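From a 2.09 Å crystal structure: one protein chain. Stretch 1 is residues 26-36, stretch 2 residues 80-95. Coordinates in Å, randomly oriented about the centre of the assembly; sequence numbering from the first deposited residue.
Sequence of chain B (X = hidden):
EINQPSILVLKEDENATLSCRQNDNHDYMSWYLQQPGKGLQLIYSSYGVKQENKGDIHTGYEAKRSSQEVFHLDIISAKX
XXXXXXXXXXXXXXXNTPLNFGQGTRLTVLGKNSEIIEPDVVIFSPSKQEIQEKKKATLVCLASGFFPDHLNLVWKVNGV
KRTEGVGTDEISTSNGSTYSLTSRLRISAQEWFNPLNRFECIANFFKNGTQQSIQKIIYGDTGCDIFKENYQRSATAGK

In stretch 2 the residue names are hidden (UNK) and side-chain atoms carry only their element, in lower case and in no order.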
# COMPACT_ATOMS: atom_id res chain seq x y z
N HIS B 26 -13.12 2.74 23.61
CA HIS B 26 -14.14 3.15 22.67
C HIS B 26 -15.35 2.23 22.76
O HIS B 26 -15.21 1.01 22.83
CB HIS B 26 -13.60 3.14 21.24
CG HIS B 26 -12.81 4.36 20.89
ND1 HIS B 26 -12.13 4.48 19.69
CD2 HIS B 26 -12.59 5.51 21.57
CE1 HIS B 26 -11.53 5.66 19.65
NE2 HIS B 26 -11.79 6.30 20.78
N ASP B 27 -16.54 2.83 22.74
CA ASP B 27 -17.75 2.01 22.79
C ASP B 27 -18.09 1.43 21.43
O ASP B 27 -18.59 0.30 21.34
CB ASP B 27 -18.93 2.83 23.32
CG ASP B 27 -18.75 3.27 24.76
OD1 ASP B 27 -17.99 2.61 25.50
OD2 ASP B 27 -19.37 4.28 25.15
N TYR B 28 -17.81 2.17 20.35
CA TYR B 28 -18.13 1.71 19.01
C TYR B 28 -16.94 0.98 18.41
O TYR B 28 -15.81 1.49 18.45
CB TYR B 28 -18.55 2.88 18.12
CG TYR B 28 -19.03 2.46 16.75
CD1 TYR B 28 -20.34 2.04 16.55
CD2 TYR B 28 -18.17 2.48 15.65
CE1 TYR B 28 -20.78 1.65 15.29
CE2 TYR B 28 -18.60 2.10 14.40
CZ TYR B 28 -19.91 1.68 14.22
OH TYR B 28 -20.35 1.30 12.97
N MET B 29 -17.19 -0.21 17.87
CA MET B 29 -16.21 -0.91 17.07
C MET B 29 -16.92 -1.46 15.84
O MET B 29 -18.14 -1.61 15.83
CB MET B 29 -15.53 -2.04 17.85
CG MET B 29 -14.79 -1.56 19.08
SD MET B 29 -13.89 -2.89 19.89
CE MET B 29 -12.67 -3.26 18.63
N SER B 30 -16.14 -1.78 14.82
CA SER B 30 -16.76 -2.23 13.58
C SER B 30 -15.75 -3.01 12.76
O SER B 30 -14.54 -2.91 12.97
CB SER B 30 -17.31 -1.05 12.77
OG SER B 30 -16.27 -0.15 12.43
N TRP B 31 -16.27 -3.77 11.80
CA TRP B 31 -15.47 -4.54 10.87
C TRP B 31 -15.91 -4.17 9.46
O TRP B 31 -17.11 -4.17 9.17
CB TRP B 31 -15.63 -6.05 11.10
CG TRP B 31 -14.69 -6.62 12.13
CD1 TRP B 31 -15.02 -7.02 13.40
CD2 TRP B 31 -13.29 -6.88 11.98
NE1 TRP B 31 -13.90 -7.50 14.05
CE2 TRP B 31 -12.83 -7.42 13.20
CE3 TRP B 31 -12.38 -6.69 10.93
CZ2 TRP B 31 -11.50 -7.78 13.40
CZ3 TRP B 31 -11.05 -7.05 11.13
CH2 TRP B 31 -10.62 -7.59 12.36
N TYR B 32 -14.95 -3.88 8.60
CA TYR B 32 -15.20 -3.38 7.26
C TYR B 32 -14.51 -4.28 6.25
O TYR B 32 -13.47 -4.88 6.55
CB TYR B 32 -14.68 -1.94 7.08
CG TYR B 32 -15.64 -0.87 7.56
CD1 TYR B 32 -16.63 -0.38 6.72
CD2 TYR B 32 -15.54 -0.35 8.85
CE1 TYR B 32 -17.51 0.60 7.15
CE2 TYR B 32 -16.42 0.63 9.29
CZ TYR B 32 -17.40 1.10 8.43
OH TYR B 32 -18.28 2.07 8.85
N LEU B 33 -15.09 -4.39 5.07
CA LEU B 33 -14.55 -5.22 4.01
C LEU B 33 -14.11 -4.33 2.86
O LEU B 33 -14.89 -3.49 2.39
CB LEU B 33 -15.59 -6.23 3.52
CG LEU B 33 -15.12 -7.33 2.56
CD1 LEU B 33 -14.87 -8.61 3.33
CD2 LEU B 33 -16.16 -7.55 1.47
N GLN B 34 -12.87 -4.51 2.42
CA GLN B 34 -12.34 -3.80 1.26
C GLN B 34 -11.99 -4.82 0.19
O GLN B 34 -11.13 -5.68 0.40
CB GLN B 34 -11.11 -2.97 1.63
CG GLN B 34 -10.55 -2.17 0.45
CD GLN B 34 -9.22 -1.52 0.76
OE1 GLN B 34 -8.19 -2.19 0.83
NE2 GLN B 34 -9.23 -0.20 0.95
N GLN B 35 -12.66 -4.73 -0.95
CA GLN B 35 -12.28 -5.50 -2.12
C GLN B 35 -12.07 -4.55 -3.29
O GLN B 35 -12.65 -3.46 -3.31
CB GLN B 35 -13.35 -6.55 -2.46
CG GLN B 35 -13.53 -7.59 -1.36
CD GLN B 35 -14.68 -8.55 -1.62
OE1 GLN B 35 -15.80 -8.13 -1.95
NE2 GLN B 35 -14.42 -9.84 -1.46
N PRO B 36 -11.22 -4.93 -4.26
CA PRO B 36 -10.93 -4.04 -5.40
C PRO B 36 -12.17 -3.40 -6.02
O PRO B 36 -13.07 -4.10 -6.49
CB PRO B 36 -10.22 -4.97 -6.39
CG PRO B 36 -9.53 -5.96 -5.52
CD PRO B 36 -10.44 -6.18 -4.33
N UNK B 80 -14.13 -18.58 -1.30
CA UNK B 80 -13.38 -17.63 -2.11
C UNK B 80 -13.97 -16.23 -1.95
O UNK B 80 -13.23 -15.24 -1.90
c UNK B 80 -11.26 -19.25 -3.96
n UNK B 80 -10.34 -20.47 -5.94
c UNK B 80 -10.78 -19.15 -5.40
c UNK B 80 -13.42 -18.04 -3.59
c UNK B 80 -12.77 -19.37 -3.89
N UNK B 81 -15.29 -16.14 -1.90
CA UNK B 81 -15.97 -14.88 -1.66
C UNK B 81 -15.53 -14.17 -0.37
O UNK B 81 -15.74 -12.96 -0.25
n UNK B 81 -18.17 -12.93 -1.51
c UNK B 81 -17.46 -15.23 -1.63
c UNK B 81 -18.33 -14.15 -1.06
o UNK B 81 -19.23 -14.45 -0.25
N UNK B 82 -14.91 -14.88 0.58
CA UNK B 82 -14.35 -14.23 1.78
C UNK B 82 -13.05 -13.46 1.53
O UNK B 82 -12.69 -12.61 2.36
c UNK B 82 -15.48 -15.62 3.54
n UNK B 82 -16.07 -16.85 3.37
c UNK B 82 -17.22 -16.88 4.00
c UNK B 82 -16.35 -14.89 4.29
n UNK B 82 -17.42 -15.71 4.58
c UNK B 82 -14.18 -15.25 2.90
N UNK B 83 -12.32 -13.73 0.45
CA UNK B 83 -10.99 -13.15 0.29
C UNK B 83 -11.07 -11.64 0.12
O UNK B 83 -11.78 -11.14 -0.77
c UNK B 83 -10.28 -13.79 -0.90
o UNK B 83 -10.24 -15.20 -0.77
N UNK B 84 -10.33 -10.91 0.95
CA UNK B 84 -10.50 -9.47 1.07
C UNK B 84 -9.43 -8.94 2.02
O UNK B 84 -8.68 -9.69 2.64
c UNK B 84 -11.89 -9.09 1.56
N UNK B 85 -9.38 -7.61 2.12
CA UNK B 85 -8.69 -6.95 3.22
C UNK B 85 -9.74 -6.48 4.21
O UNK B 85 -10.71 -5.81 3.83
c UNK B 85 -6.86 -6.23 1.64
c UNK B 85 -7.08 -5.13 3.88
c UNK B 85 -7.84 -5.77 2.72
c UNK B 85 -5.92 -5.13 1.16
N UNK B 86 -9.57 -6.86 5.47
CA UNK B 86 -10.55 -6.59 6.51
C UNK B 86 -10.01 -5.49 7.40
O UNK B 86 -8.85 -5.56 7.84
o UNK B 86 -13.73 -11.86 4.56
c UNK B 86 -11.70 -10.68 4.96
c UNK B 86 -10.85 -7.84 7.34
c UNK B 86 -13.67 -10.12 6.20
c UNK B 86 -11.01 -9.70 5.64
c UNK B 86 -13.04 -10.89 5.25
c UNK B 86 -11.62 -8.91 6.60
c UNK B 86 -12.96 -9.14 6.87
N UNK B 87 -10.82 -4.48 7.67
CA UNK B 87 -10.41 -3.36 8.50
C UNK B 87 -11.32 -3.29 9.72
O UNK B 87 -12.54 -3.26 9.59
c UNK B 87 -7.23 -1.49 4.96
c UNK B 87 -9.52 -2.07 5.40
c UNK B 87 -8.09 -1.44 7.20
c UNK B 87 -9.34 -1.85 6.75
c UNK B 87 -10.47 -2.04 7.73
c UNK B 87 -8.47 -1.89 4.50
c UNK B 87 -7.04 -1.27 6.31
N UNK B 88 -10.70 -3.28 10.89
CA UNK B 88 -11.40 -2.97 12.13
C UNK B 88 -11.29 -1.48 12.40
O UNK B 88 -10.27 -0.85 12.11
s UNK B 88 -11.41 -3.10 14.88
c UNK B 88 -10.83 -3.75 13.31
N UNK B 89 -12.36 -0.91 12.95
CA UNK B 89 -12.38 0.51 13.24
C UNK B 89 -13.12 0.73 14.55
O UNK B 89 -13.93 -0.09 14.98
c UNK B 89 -13.05 1.31 12.11
N UNK B 90 -12.82 1.86 15.19
CA UNK B 90 -13.47 2.21 16.45
C UNK B 90 -13.71 3.71 16.51
O UNK B 90 -13.08 4.50 15.81
o UNK B 90 -11.66 2.76 17.98
c UNK B 90 -12.62 1.77 17.65
N UNK B 91 -14.64 4.09 17.39
CA UNK B 91 -14.86 5.49 17.74
C UNK B 91 -15.44 5.56 19.14
O UNK B 91 -15.94 4.58 19.68
c UNK B 91 -15.78 6.18 16.73
o UNK B 91 -17.01 5.50 16.62
N UNK B 92 -15.35 6.76 19.72
CA UNK B 92 -15.92 7.02 21.04
C UNK B 92 -17.38 6.58 21.11
O UNK B 92 -17.81 5.91 22.06
c UNK B 92 -15.77 8.50 21.40
o UNK B 92 -16.79 8.93 22.27
N UNK B 93 -18.16 6.97 20.09
CA UNK B 93 -19.54 6.55 19.92
C UNK B 93 -19.89 6.79 18.46
O UNK B 93 -19.15 7.44 17.73
c UNK B 93 -20.21 8.83 20.90
c UNK B 93 -19.41 10.79 22.06
o UNK B 93 -19.44 12.92 20.99
c UNK B 93 -19.69 11.57 20.96
c UNK B 93 -19.67 9.43 22.03
c UNK B 93 -20.23 11.00 19.83
c UNK B 93 -20.49 9.64 19.80
c UNK B 93 -20.48 7.33 20.86
N UNK B 94 -21.04 6.26 18.03
CA UNK B 94 -21.46 6.50 16.67
C UNK B 94 -22.05 7.90 16.53
O UNK B 94 -22.63 8.45 17.47
c UNK B 94 -22.45 5.45 16.17
c UNK B 94 -23.30 4.46 13.98
n UNK B 94 -25.30 3.35 13.08
c UNK B 94 -24.80 4.40 13.99
c UNK B 94 -22.82 5.69 14.70
N UNK B 95 -21.92 8.46 15.33
CA UNK B 95 -22.46 9.75 14.96
C UNK B 95 -21.42 10.85 14.91
O UNK B 95 -21.01 11.40 15.93

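Position 80 carries four carbons in a row ending in nitrogen and touches nothing on stretch 1: Lys80. Position 81 has two carbons, the second bearing one oxygen and one nitrogen; it is Asn81, with no atom of its side chain within 4.5 Å of stretch 1. At 82 one carbon leads to a five-membered ring of three carbons and two nitrogens, its CA-to-CB bond directed away from stretch 1: His82. Position 83, one carbon and one oxygen, is Ser83; its CA-to-CB bond points away, but its backbone O accepts from Gln35 NE2 at 3.0 Å.

Position 84 has a single carbon, CB, 3.5 Å from Leu33 CD1: Ala84. Position 85 has four carbons, forked at the first, with one arm two carbons long, hence Ile85; its backbone O receives Gln34 N at 2.9 Å, and its N gives to Gln34 O at 3.1 Å.

Position 86 shows one carbon, then a six-carbon ring bearing oxygen: Tyr86. Leu33 CD1 sits over one face of this ring, 3.5 Å from Tyr86 CE2, while Tyr86 OH reaches back to His82 O at 2.5 Å. Position 87 has the same ring without oxygen, so Phe87; its O accepts from Tyr32 N at 2.7 Å.

Position 88 is one carbon and one sulfur, the sulfur bonded covalently elsewhere in the structure: Cys88. Its CB lies over the face of the Trp31 six-membered ring, 4.0 Å from Trp31 CZ3, and its SG is 4.0 Å from Met29 CE. Position 89, one carbon, is Ala89, whose CB lies 3.5 Å from Ser30 OG.

Positions 90, 91 and 92 each hold one carbon and one oxygen. The first is Ser90, with OG only 2.5 Å from His26 ND1, a very short hydrogen bond near the ring plane. The second, Ser91, turns its OG to the backbone O of position 93 at 3.1 Å. The third is Ser92; its CA-to-CB bond points away, yet its O takes a weak bond from Asp27 N at 3.4 Å. Position 93 has one carbon, then a six-carbon ring bearing oxygen, and its CA-to-CB bond points away from stretch 1: Tyr93. At 94, four carbons in a row end in nitrogen: Lys94, its CD 4.0 Å from Tyr28 CE1. Position 95 has no side chain, and its backbone angles call for glycine: Gly95.

The rule is antiparallel pairing with alternating faces. Tyr28, Ser30, Tyr32 and Gln34 exchange paired backbone hydrogen bonds with Ser91, Ala89, Phe87 and Ile85. Between them, Met29, Trp31 and Leu33 pair with Ser90, Cys88 and Tyr86 on the other face, where sulfur, indole and phenol pack. Polar side chains secure both ends: His26 to Ser90, Gln35 to the backbone of Ser83.

Stretch 2 80-95: KNHSAIYFCASSSYKG
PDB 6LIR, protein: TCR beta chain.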